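Local coordinates for protein ORF48 (Lactococcus phage TP901-1, PDB 3UH8) that probably serves as a structural component of the phage baseplate, the organelle of host adhesion, through an N-terminal domain of immunoglobulin-like fold, at residues R93-S99 with S113-Y119; F5-T11 with V33-N39; L48-C53 with E66-F72. All blocks are in the same frame, centred on the assembly; numbering follows the deposited sequence.

Contact 1 of 3, residues R93-S99 with S113-Y119; sequences RNEAYFS and STRTFHY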
loop_
_atom_site.group_PDB
_atom_site.type_symbol
_atom_site.label_atom_id
_atom_site.label_comp_id
_atom_site.label_asym_id
_atom_site.label_seq_id
_atom_site.Cartn_x
_atom_site.Cartn_y
_atom_site.Cartn_z
ATOM N N ARG A 93 2.747 3.817 15.174
ATOM C CA ARG A 93 1.823 4.146 14.096
ATOM C C ARG A 93 2.520 4.708 12.860
ATOM O O ARG A 93 3.211 5.727 12.931
ATOM C CB ARG A 93 0.673 5.046 14.577
ATOM C CG ARG A 93 -0.520 5.002 13.636
ATOM C CD ARG A 93 -1.745 5.712 14.170
ATOM N NE ARG A 93 -2.757 5.813 13.119
ATOM C CZ ARG A 93 -4.029 6.147 13.307
ATOM N NH1 ARG A 93 -4.483 6.398 14.525
ATOM N NH2 ARG A 93 -4.863 6.211 12.278
ATOM N N ASN A 94 2.324 4.025 11.723
ATOM C CA ASN A 94 2.884 4.394 10.427
ATOM C C ASN A 94 1.794 4.889 9.488
ATOM O O ASN A 94 0.655 4.429 9.572
ATOM C CB ASN A 94 3.598 3.201 9.803
ATOM C CG ASN A 94 4.907 2.850 10.456
ATOM O OD1 ASN A 94 5.980 3.200 9.963
ATOM N ND2 ASN A 94 4.851 2.129 11.566
ATOM N N GLU A 95 2.152 5.814 8.587
ATOM C CA GLU A 95 1.247 6.386 7.593
ATOM C C GLU A 95 1.826 6.143 6.200
ATOM O O GLU A 95 2.996 6.450 5.960
ATOM C CB GLU A 95 1.032 7.887 7.857
ATOM C CG GLU A 95 0.038 8.552 6.914
ATOM C CD GLU A 95 -0.415 9.956 7.276
ATOM O OE1 GLU A 95 -1.155 10.558 6.465
ATOM O OE2 GLU A 95 -0.056 10.447 8.372
ATOM N N ALA A 96 1.012 5.571 5.295
ATOM C CA ALA A 96 1.423 5.254 3.923
ATOM C C ALA A 96 0.281 5.400 2.914
ATOM O O ALA A 96 -0.869 5.591 3.310
ATOM C CB ALA A 96 2.001 3.844 3.865
ATOM N N TYR A 97 0.609 5.315 1.608
ATOM C CA TYR A 97 -0.345 5.389 0.499
ATOM C C TYR A 97 0.172 4.639 -0.740
ATOM O O TYR A 97 1.378 4.425 -0.870
ATOM C CB TYR A 97 -0.727 6.855 0.175
ATOM C CG TYR A 97 0.302 7.631 -0.621
ATOM C CD1 TYR A 97 0.201 7.743 -2.005
ATOM C CD2 TYR A 97 1.346 8.300 0.014
ATOM C CE1 TYR A 97 1.135 8.468 -2.743
ATOM C CE2 TYR A 97 2.275 9.046 -0.713
ATOM C CZ TYR A 97 2.170 9.117 -2.094
ATOM O OH TYR A 97 3.078 9.826 -2.835
ATOM N N PHE A 98 -0.741 4.259 -1.650
ATOM C CA PHE A 98 -0.383 3.578 -2.892
ATOM C C PHE A 98 -0.514 4.508 -4.086
ATOM O O PHE A 98 -1.564 5.119 -4.275
ATOM C CB PHE A 98 -1.199 2.292 -3.096
ATOM C CG PHE A 98 -0.831 1.184 -2.140
ATOM C CD1 PHE A 98 0.315 0.420 -2.344
ATOM C CD2 PHE A 98 -1.613 0.913 -1.030
ATOM C CE1 PHE A 98 0.671 -0.588 -1.444
ATOM C CE2 PHE A 98 -1.265 -0.105 -0.136
ATOM C CZ PHE A 98 -0.124 -0.848 -0.349
ATOM N N SER A 99 0.564 4.627 -4.873
ATOM C CA SER A 99 0.642 5.460 -6.071
ATOM C C SER A 99 0.734 4.559 -7.305
ATOM O O SER A 99 1.533 3.623 -7.324
ATOM C CB SER A 99 1.845 6.393 -5.984
ATOM O OG SER A 99 2.091 7.069 -7.205
ATOM N N SER A 113 -3.470 8.081 -7.291
ATOM C CA SER A 113 -3.048 7.434 -6.050
ATOM C C SER A 113 -4.202 7.234 -5.082
ATOM O O SER A 113 -5.259 7.851 -5.242
ATOM C CB SER A 113 -1.945 8.245 -5.375
ATOM O OG SER A 113 -2.336 9.592 -5.155
ATOM N N THR A 114 -3.995 6.371 -4.075
ATOM C CA THR A 114 -4.973 6.141 -3.016
ATOM C C THR A 114 -4.774 7.251 -1.988
ATOM O O THR A 114 -3.762 7.960 -2.011
ATOM C CB THR A 114 -4.762 4.771 -2.316
ATOM O OG1 THR A 114 -3.533 4.779 -1.581
ATOM C CG2 THR A 114 -4.823 3.583 -3.267
ATOM N N ARG A 115 -5.714 7.372 -1.063
ATOM C CA ARG A 115 -5.588 8.336 0.014
ATOM C C ARG A 115 -4.810 7.662 1.127
ATOM O O ARG A 115 -4.746 6.429 1.152
ATOM C CB ARG A 115 -6.965 8.807 0.454
ATOM C CG ARG A 115 -7.543 9.756 -0.591
ATOM C CD ARG A 115 -8.981 10.137 -0.342
ATOM N NE ARG A 115 -9.206 10.557 1.040
ATOM C CZ ARG A 115 -9.446 11.808 1.417
ATOM N NH1 ARG A 115 -9.519 12.778 0.515
ATOM N NH2 ARG A 115 -9.640 12.093 2.697
ATOM N N THR A 116 -4.155 8.450 2.003
ATOM C CA THR A 116 -3.347 7.886 3.088
ATOM C C THR A 116 -4.148 7.001 4.033
ATOM O O THR A 116 -5.349 7.201 4.223
ATOM C CB THR A 116 -2.545 8.950 3.861
ATOM O OG1 THR A 116 -3.432 9.819 4.565
ATOM C CG2 THR A 116 -1.582 9.732 2.986
ATOM N N PHE A 117 -3.473 6.001 4.586
ATOM C CA PHE A 117 -4.012 5.062 5.553
ATOM C C PHE A 117 -2.929 4.802 6.580
ATOM O O PHE A 117 -1.750 5.078 6.329
ATOM C CB PHE A 117 -4.459 3.756 4.870
ATOM C CG PHE A 117 -3.350 2.859 4.367
ATOM C CD1 PHE A 117 -2.791 3.057 3.111
ATOM C CD2 PHE A 117 -2.889 1.796 5.134
ATOM C CE1 PHE A 117 -1.763 2.229 2.647
ATOM C CE2 PHE A 117 -1.863 0.968 4.669
ATOM C CZ PHE A 117 -1.309 1.188 3.427
ATOM N N HIS A 118 -3.320 4.247 7.722
ATOM C CA HIS A 118 -2.376 3.942 8.776
ATOM C C HIS A 118 -2.291 2.462 9.058
ATOM O O HIS A 118 -3.271 1.737 8.892
ATOM C CB HIS A 118 -2.740 4.696 10.056
ATOM C CG HIS A 118 -2.518 6.175 9.979
ATOM N ND1 HIS A 118 -3.505 7.026 9.515
ATOM C CD2 HIS A 118 -1.446 6.911 10.354
ATOM C CE1 HIS A 118 -2.996 8.245 9.601
ATOM N NE2 HIS A 118 -1.760 8.226 10.105
ATOM N N TYR A 119 -1.108 2.022 9.500
ATOM C CA TYR A 119 -0.830 0.661 9.937
ATOM C C TYR A 119 0.078 0.723 11.160
ATOM O O TYR A 119 0.832 1.688 11.320
ATOM C CB TYR A 119 -0.273 -0.229 8.805
ATOM C CG TYR A 119 1.143 0.073 8.362
ATOM C CD1 TYR A 119 2.227 -0.599 8.916
ATOM C CD2 TYR A 119 1.391 0.969 7.325
ATOM C CE1 TYR A 119 3.531 -0.353 8.485
ATOM C CE2 TYR A 119 2.691 1.220 6.881
ATOM C CZ TYR A 119 3.758 0.554 7.465
ATOM O OH TYR A 119 5.039 0.808 7.053
#

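Contact 2 of 3, residues F5-T11 with V33-N39; sequences FITLSTT and VAQIVEN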
loop_
_atom_site.group_PDB
_atom_site.type_symbol
_atom_site.label_atom_id
_atom_site.label_comp_id
_atom_site.label_asym_id
_atom_site.label_seq_id
_atom_site.Cartn_x
_atom_site.Cartn_y
_atom_site.Cartn_z
ATOM N N PHE A 5 -5.714 -8.013 5.051
ATOM C CA PHE A 5 -6.658 -7.509 4.052
ATOM C C PHE A 5 -7.399 -6.245 4.458
ATOM O O PHE A 5 -8.041 -6.211 5.508
ATOM C CB PHE A 5 -7.637 -8.595 3.587
ATOM C CG PHE A 5 -8.559 -8.173 2.462
ATOM C CD1 PHE A 5 -8.082 -8.021 1.167
ATOM C CD2 PHE A 5 -9.906 -7.934 2.700
ATOM C CE1 PHE A 5 -8.934 -7.626 0.130
ATOM C CE2 PHE A 5 -10.758 -7.545 1.661
ATOM C CZ PHE A 5 -10.267 -7.393 0.384
ATOM N N ILE A 6 -7.325 -5.219 3.591
ATOM C CA ILE A 6 -7.974 -3.911 3.738
ATOM C C ILE A 6 -8.463 -3.385 2.380
ATOM O O ILE A 6 -7.906 -3.746 1.342
ATOM C CB ILE A 6 -7.081 -2.855 4.467
ATOM C CG1 ILE A 6 -5.713 -2.647 3.770
ATOM C CG2 ILE A 6 -6.946 -3.145 5.972
ATOM C CD1 ILE A 6 -5.043 -1.331 4.085
ATOM N N THR A 7 -9.493 -2.525 2.399
ATOM C CA THR A 7 -10.051 -1.894 1.202
ATOM C C THR A 7 -9.660 -0.411 1.229
ATOM O O THR A 7 -10.018 0.297 2.172
ATOM C CB THR A 7 -11.574 -2.113 1.126
ATOM O OG1 THR A 7 -11.872 -3.488 1.375
ATOM C CG2 THR A 7 -12.159 -1.693 -0.214
ATOM N N LEU A 8 -8.913 0.046 0.211
ATOM C CA LEU A 8 -8.456 1.434 0.136
ATOM C C LEU A 8 -9.128 2.231 -0.965
ATOM O O LEU A 8 -9.229 1.763 -2.099
ATOM C CB LEU A 8 -6.924 1.518 0.021
ATOM C CG LEU A 8 -6.134 0.940 1.195
ATOM C CD1 LEU A 8 -4.684 0.789 0.846
ATOM C CD2 LEU A 8 -6.302 1.780 2.453
ATOM N N SER A 9 -9.571 3.452 -0.623
ATOM C CA SER A 9 -10.256 4.367 -1.528
ATOM C C SER A 9 -9.358 5.493 -2.054
ATOM O O SER A 9 -8.413 5.908 -1.378
ATOM C CB SER A 9 -11.499 4.946 -0.862
ATOM O OG SER A 9 -12.212 5.798 -1.742
ATOM N N THR A 10 -9.678 5.985 -3.263
ATOM C CA THR A 10 -8.971 7.090 -3.923
ATOM C C THR A 10 -9.767 8.389 -3.759
ATOM O O THR A 10 -9.199 9.481 -3.814
ATOM C CB THR A 10 -8.713 6.775 -5.403
ATOM O OG1 THR A 10 -9.961 6.649 -6.087
ATOM C CG2 THR A 10 -7.874 5.522 -5.603
ATOM N N THR A 11 -11.084 8.247 -3.572
ATOM C CA THR A 11 -12.031 9.341 -3.376
ATOM C C THR A 11 -12.256 9.617 -1.886
ATOM O O THR A 11 -12.179 10.766 -1.457
ATOM C CB THR A 11 -13.377 9.004 -4.061
ATOM O OG1 THR A 11 -13.886 7.793 -3.502
ATOM C CG2 THR A 11 -13.272 8.864 -5.574
ATOM N N VAL A 33 -2.669 -7.037 1.854
ATOM C CA VAL A 33 -3.500 -7.335 0.691
ATOM C C VAL A 33 -4.510 -6.191 0.614
ATOM O O VAL A 33 -5.268 -5.979 1.561
ATOM C CB VAL A 33 -4.163 -8.740 0.762
ATOM C CG1 VAL A 33 -4.934 -9.050 -0.520
ATOM C CG2 VAL A 33 -3.123 -9.827 1.030
ATOM N N ALA A 34 -4.459 -5.400 -0.461
ATOM C CA ALA A 34 -5.346 -4.245 -0.578
ATOM C C ALA A 34 -6.287 -4.266 -1.774
ATOM O O ALA A 34 -5.862 -4.548 -2.894
ATOM C CB ALA A 34 -4.541 -2.952 -0.553
ATOM N N GLN A 35 -7.572 -3.952 -1.523
ATOM C CA GLN A 35 -8.609 -3.829 -2.550
ATOM C C GLN A 35 -8.716 -2.330 -2.883
ATOM O O GLN A 35 -9.074 -1.536 -2.013
ATOM C CB GLN A 35 -9.956 -4.403 -2.047
ATOM C CG GLN A 35 -11.144 -4.067 -2.948
ATOM C CD GLN A 35 -11.518 -5.194 -3.866
ATOM O OE1 GLN A 35 -12.177 -6.157 -3.460
ATOM N NE2 GLN A 35 -11.143 -5.082 -5.131
ATOM N N ILE A 36 -8.317 -1.932 -4.102
ATOM C CA ILE A 36 -8.382 -0.545 -4.547
ATOM C C ILE A 36 -9.826 -0.225 -4.943
ATOM O O ILE A 36 -10.488 -0.999 -5.637
ATOM C CB ILE A 36 -7.327 -0.208 -5.627
ATOM C CG1 ILE A 36 -5.916 -0.742 -5.249
ATOM C CG2 ILE A 36 -7.277 1.278 -5.933
ATOM C CD1 ILE A 36 -5.316 -0.373 -3.796
ATOM N N VAL A 37 -10.308 0.884 -4.406
ATOM C CA VAL A 37 -11.678 1.329 -4.573
ATOM C C VAL A 37 -11.762 2.792 -5.013
ATOM O O VAL A 37 -10.954 3.623 -4.600
ATOM C CB VAL A 37 -12.497 0.959 -3.299
ATOM C CG1 VAL A 37 -13.315 2.119 -2.749
ATOM C CG2 VAL A 37 -13.374 -0.264 -3.547
ATOM N N GLU A 38 -12.725 3.080 -5.893
ATOM C CA GLU A 38 -13.029 4.420 -6.383
ATOM C C GLU A 38 -14.547 4.544 -6.300
ATOM O O GLU A 38 -15.261 3.842 -7.019
ATOM C CB GLU A 38 -12.498 4.644 -7.813
ATOM C CG GLU A 38 -12.496 6.108 -8.220
ATOM C CD GLU A 38 -11.519 6.479 -9.318
ATOM O OE1 GLU A 38 -10.538 7.198 -9.020
ATOM O OE2 GLU A 38 -11.747 6.075 -10.481
ATOM N N ASN A 39 -15.030 5.374 -5.349
ATOM C CA ASN A 39 -16.450 5.602 -5.036
ATOM C C ASN A 39 -17.175 4.338 -4.515
ATOM O O ASN A 39 -18.359 4.135 -4.799
ATOM C CB ASN A 39 -17.205 6.269 -6.204
ATOM C CG ASN A 39 -16.864 7.720 -6.440
ATOM O OD1 ASN A 39 -16.715 8.525 -5.511
ATOM N ND2 ASN A 39 -16.807 8.102 -7.702
#

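Contact 3 of 3, residues L48-C53 with E66-F72; sequences LQPFFC and EESVVSF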
loop_
_atom_site.group_PDB
_atom_site.type_symbol
_atom_site.label_atom_id
_atom_site.label_comp_id
_atom_site.label_asym_id
_atom_site.label_seq_id
_atom_site.Cartn_x
_atom_site.Cartn_y
_atom_site.Cartn_z
ATOM N N LEU A 48 -0.940 0.228 -15.354
ATOM C CA LEU A 48 -0.302 0.999 -14.287
ATOM C C LEU A 48 0.348 0.088 -13.258
ATOM O O LEU A 48 -0.164 -0.997 -12.964
ATOM C CB LEU A 48 -1.278 1.978 -13.602
ATOM C CG LEU A 48 -1.928 3.072 -14.466
ATOM C CD1 LEU A 48 -2.963 3.837 -13.677
ATOM C CD2 LEU A 48 -0.899 4.042 -15.014
ATOM N N GLN A 49 1.481 0.544 -12.710
ATOM C CA GLN A 49 2.277 -0.161 -11.712
ATOM C C GLN A 49 2.056 0.448 -10.319
ATOM O O GLN A 49 2.283 1.648 -10.143
ATOM C CB GLN A 49 3.762 -0.122 -12.123
ATOM C CG GLN A 49 4.774 -0.597 -11.077
ATOM C CD GLN A 49 4.700 -2.069 -10.788
ATOM O OE1 GLN A 49 4.482 -2.895 -11.680
ATOM N NE2 GLN A 49 4.892 -2.425 -9.527
ATOM N N PRO A 50 1.610 -0.351 -9.320
ATOM C CA PRO A 50 1.416 0.212 -7.974
ATOM C C PRO A 50 2.723 0.374 -7.204
ATOM O O PRO A 50 3.633 -0.445 -7.331
ATOM C CB PRO A 50 0.471 -0.780 -7.292
ATOM C CG PRO A 50 0.572 -2.039 -8.069
ATOM C CD PRO A 50 1.289 -1.792 -9.360
ATOM N N PHE A 51 2.808 1.446 -6.410
ATOM C CA PHE A 51 3.978 1.761 -5.599
ATOM C C PHE A 51 3.596 2.003 -4.152
ATOM O O PHE A 51 2.632 2.719 -3.878
ATOM C CB PHE A 51 4.715 2.986 -6.164
ATOM C CG PHE A 51 5.615 2.686 -7.337
ATOM C CD1 PHE A 51 6.962 2.409 -7.146
ATOM C CD2 PHE A 51 5.118 2.680 -8.633
ATOM C CE1 PHE A 51 7.796 2.129 -8.233
ATOM C CE2 PHE A 51 5.956 2.415 -9.720
ATOM C CZ PHE A 51 7.286 2.129 -9.511
ATOM N N PHE A 52 4.352 1.400 -3.226
ATOM C CA PHE A 52 4.141 1.582 -1.796
ATOM C C PHE A 52 4.938 2.811 -1.373
ATOM O O PHE A 52 6.170 2.797 -1.431
ATOM C CB PHE A 52 4.563 0.328 -1.003
ATOM C CG PHE A 52 4.556 0.504 0.499
ATOM C CD1 PHE A 52 3.369 0.423 1.220
ATOM C CD2 PHE A 52 5.732 0.759 1.193
ATOM C CE1 PHE A 52 3.363 0.590 2.607
ATOM C CE2 PHE A 52 5.725 0.915 2.581
ATOM C CZ PHE A 52 4.541 0.832 3.279
ATOM N N CYS A 53 4.232 3.880 -0.983
ATOM C CA CYS A 53 4.867 5.121 -0.556
ATOM C C CYS A 53 4.692 5.312 0.946
ATOM O O CYS A 53 3.612 5.691 1.402
ATOM C CB CYS A 53 4.337 6.313 -1.352
ATOM S SG CYS A 53 4.538 6.162 -3.146
ATOM N N GLU A 66 9.788 4.892 -1.232
ATOM C CA GLU A 66 9.019 4.327 -2.340
ATOM C C GLU A 66 9.526 2.956 -2.722
ATOM O O GLU A 66 10.728 2.773 -2.926
ATOM C CB GLU A 66 9.039 5.233 -3.566
ATOM C CG GLU A 66 8.234 6.506 -3.401
ATOM C CD GLU A 66 8.292 7.440 -4.594
ATOM O OE1 GLU A 66 7.520 8.426 -4.618
ATOM O OE2 GLU A 66 9.099 7.188 -5.518
ATOM N N GLU A 67 8.600 1.998 -2.840
ATOM C CA GLU A 67 8.904 0.615 -3.204
ATOM C C GLU A 67 7.863 0.099 -4.181
ATOM O O GLU A 67 6.665 0.270 -3.948
ATOM C CB GLU A 67 8.921 -0.280 -1.960
ATOM C CG GLU A 67 9.990 0.061 -0.934
ATOM C CD GLU A 67 9.753 -0.512 0.447
ATOM O OE1 GLU A 67 8.934 -1.450 0.575
ATOM O OE2 GLU A 67 10.395 -0.028 1.406
ATOM N N SER A 68 8.319 -0.545 -5.266
ATOM C CA SER A 68 7.426 -1.128 -6.264
ATOM C C SER A 68 6.764 -2.382 -5.701
ATOM O O SER A 68 7.446 -3.220 -5.101
ATOM C CB SER A 68 8.185 -1.446 -7.549
ATOM O OG SER A 68 9.057 -2.553 -7.400
ATOM N N VAL A 69 5.435 -2.485 -5.861
ATOM C CA VAL A 69 4.634 -3.625 -5.404
ATOM C C VAL A 69 4.829 -4.760 -6.421
ATOM O O VAL A 69 4.688 -4.538 -7.627
ATOM C CB VAL A 69 3.143 -3.227 -5.194
ATOM C CG1 VAL A 69 2.262 -4.443 -4.905
ATOM C CG2 VAL A 69 3.001 -2.193 -4.080
ATOM N N VAL A 70 5.192 -5.958 -5.933
ATOM C CA VAL A 70 5.477 -7.118 -6.782
ATOM C C VAL A 70 4.219 -7.747 -7.393
ATOM O O VAL A 70 4.119 -7.791 -8.616
ATOM C CB VAL A 70 6.432 -8.153 -6.113
ATOM C CG1 VAL A 70 6.822 -9.269 -7.084
ATOM C CG2 VAL A 70 7.684 -7.475 -5.562
ATOM N N SER A 71 3.267 -8.212 -6.564
ATOM C CA SER A 71 2.048 -8.881 -7.040
ATOM C C SER A 71 0.803 -8.000 -7.010
ATOM O O SER A 71 0.535 -7.338 -6.004
ATOM C CB SER A 71 1.807 -10.170 -6.265
ATOM O OG SER A 71 2.964 -10.991 -6.277
ATOM N N PHE A 72 0.036 -8.012 -8.119
ATOM C CA PHE A 72 -1.197 -7.237 -8.277
ATOM C C PHE A 72 -2.100 -7.761 -9.385
ATOM O O PHE A 72 -1.622 -8.261 -10.402
ATOM C CB PHE A 72 -0.908 -5.731 -8.491
ATOM C CG PHE A 72 -0.046 -5.377 -9.682
ATOM C CD1 PHE A 72 -0.622 -4.973 -10.880
ATOM C CD2 PHE A 72 1.342 -5.424 -9.597
ATOM C CE1 PHE A 72 0.176 -4.638 -11.981
ATOM C CE2 PHE A 72 2.135 -5.097 -10.700
ATOM C CZ PHE A 72 1.550 -4.699 -11.880
#

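Contact 1 of 3, residues R93-S99 with S113-Y119
The His118 imidazole lies between two side chains of strand 93-99: Arg93 NE stands over one face, 3.2 Å from His118 CG, and Glu95 CG sits over the opposite face. Guanidinium and ring planes are 83° apart, so Arg93 meets the ring with its edge rather than stacked flat. The Glu95 chain, extended beyond CG, carries OE2 to 3.3 Å from His118 NE2, a weak and bent hydrogen bond, and OE1 to 3.1 Å from Thr116 OG1.

On the buried side of the sheet, Asn94 CB rests over a face of the Tyr119 ring, 3.6 Å from its centroid, while Ala96 CB is at the ring's edge. Outside the pair, Asn94 ND2 is bonded to Phe90 O and Tyr119 OH to Ala87 O, which holds the Asn94 ND2 and the Tyr119 hydroxyl. The rings of Phe98 and Phe117 are nearly parallel, planes at 12°, but slid apart with centroids 5.8 Å from each other; they touch Leu8 of strand 2-9.

Asn94 with Tyr119 and Ala96 with Phe117 are antiparallel hydrogen-bonded pairs. The register then slips by one residue, and Thr114 OG1, set between its own backbone N and carbonyl carbon (chi1 68°), accepts the N-H of Phe98 at 2.8 Å, in place of a backbone carbonyl. Two antiparallel ladders offset by one residue, with Phe98, Phe117 and Tyr119 buried, suit the immunoglobulin-like, all-beta fold of this baseplate domain.

Contact 2 of 3, residues F5-T11 with V33-N39
Phe5 pairs with Val33 in the parallel beta ladder of strands 2-9 and 30-38 in this immunoglobulin-like domain. Five bridges in unbroken register run from Phe5-Val33 to Ser9-Val37, and the two strand segments run at 25° to each other. Backbone bonds alternate across them: Ile6 N to Val33 O, Gln35 N to Ile6 O, Leu8 N to Gln35 O at 2.7 Å, then Val37 N to Leu8 O and Thr10 N to Val37 O, the last clearly bent as strand 2-9 gives way to a turn.

The tight side carries Ile6, Leu8, Ala34 and Ile36, all buried. Leu8 CD1 reaches diagonally back to Ala34 CB at 4.0 Å. Phe117 covers Ile6 and Leu8, and Leu79 covers Ala34 and Ile36, placing this face in the core.

The other face is looser and more mixed. Phe5 is exposed, with CG anti to its N (chi1 -175°), and the ring is thereby laid along the neighbouring strand: Val33 CG1 meets its edge in plane, 3.7 Å from CD1, and Gln35 CB approaches CZ obliquely. The Thr7 methyl CG2 lies 3.8 Å from Gln35 CG and also touches Val37 CG2, while Val37 CG1 packs on Ser9 CB.

Beyond the ladder, side chains enter the bonding: the backbone N-H of Asn39 donates to Thr11 OG1, and Glu38 is gripped at both oxygens. Lys43 forms a salt bridge with OE2, and Thr10 OG1 donates to Glu38 OE1 at 3.0 Å, arriving on the anti side and 25° out of the carboxylate plane.

Contact 3 of 3, residues L48-C53 with E66-F72
Pro50 points its CD at the face of Phe72: the carbon stands over the centre of the ring, 3.6 Å from its centroid and 9° off the normal, a well-centred CH-pi contact. Phe72 reaches this place with CG between its own N and carbonyl carbon (chi1 58°), which leaves a face of the ring turned to the proline CD. Leu79 and Phe45 also pack on both residues.

The Gln49 amide comes to the same ring almost perpendicular, planes 84° apart, with OE1 3.4 Å from Phe72 CE2. The glutamine chain bends at chi2, which brings NE2 to Val69 O at 2.8 Å. That oxygen lies near the amide plane, although the bond is bent at the hydrogen. A second, weak bond from NE2 to Pro50 O helps hold the amide's rotation. The same Pro50 O accepts Val69 N, and the valine sets CB against Pro50 CG at 4.0 Å.

Farther along, Phe52 and Glu67 extend alongside each other in a common direction, the ring and carboxylate planes turned well away from parallel. Glu67 OE1 is bonded to Tyr81 OH, and the Tyr81 ring stacks with Phe52. On the other face, Phe51 CE1 touches Ser68 CB, and Glu66 CG lies 3.7 Å from Cys53 SG.

Phe52 N to Glu67 O, 2.7 Å, and the reciprocal Glu67 N to Phe52 O define a hydrogen-bonded pair flanked by non-hydrogen-bonded ones. This is an antiparallel beta hairpin of strands 49-54 and 65-73 within the immunoglobulin-like domain, the second strand interrupted near Val70.

All three contacts are strand pairings in the same curled beta framework, and each has a buried and a more open face. Contacts 1 and 3 are antiparallel and belong to neighbouring strands: Ser99 O with Phe51 N and Tyr97 O with Cys53 N probably join them. Contact 2 is parallel, meets contact 1 through Arg115 N and Ser9 O, and stays about 7 Å from contact 3 at nearest atoms. Contact 1 is the most central: its centre is about 6 Å from the centre of the chain, against about 8 Å for contact 3 and about 10 Å for contact 2. Contacts 1 and 3 add CH-pi contacts over ring faces to their backbone bonds; contact 2 has aliphatic packing inside and a threonine-glutamate bond at its end.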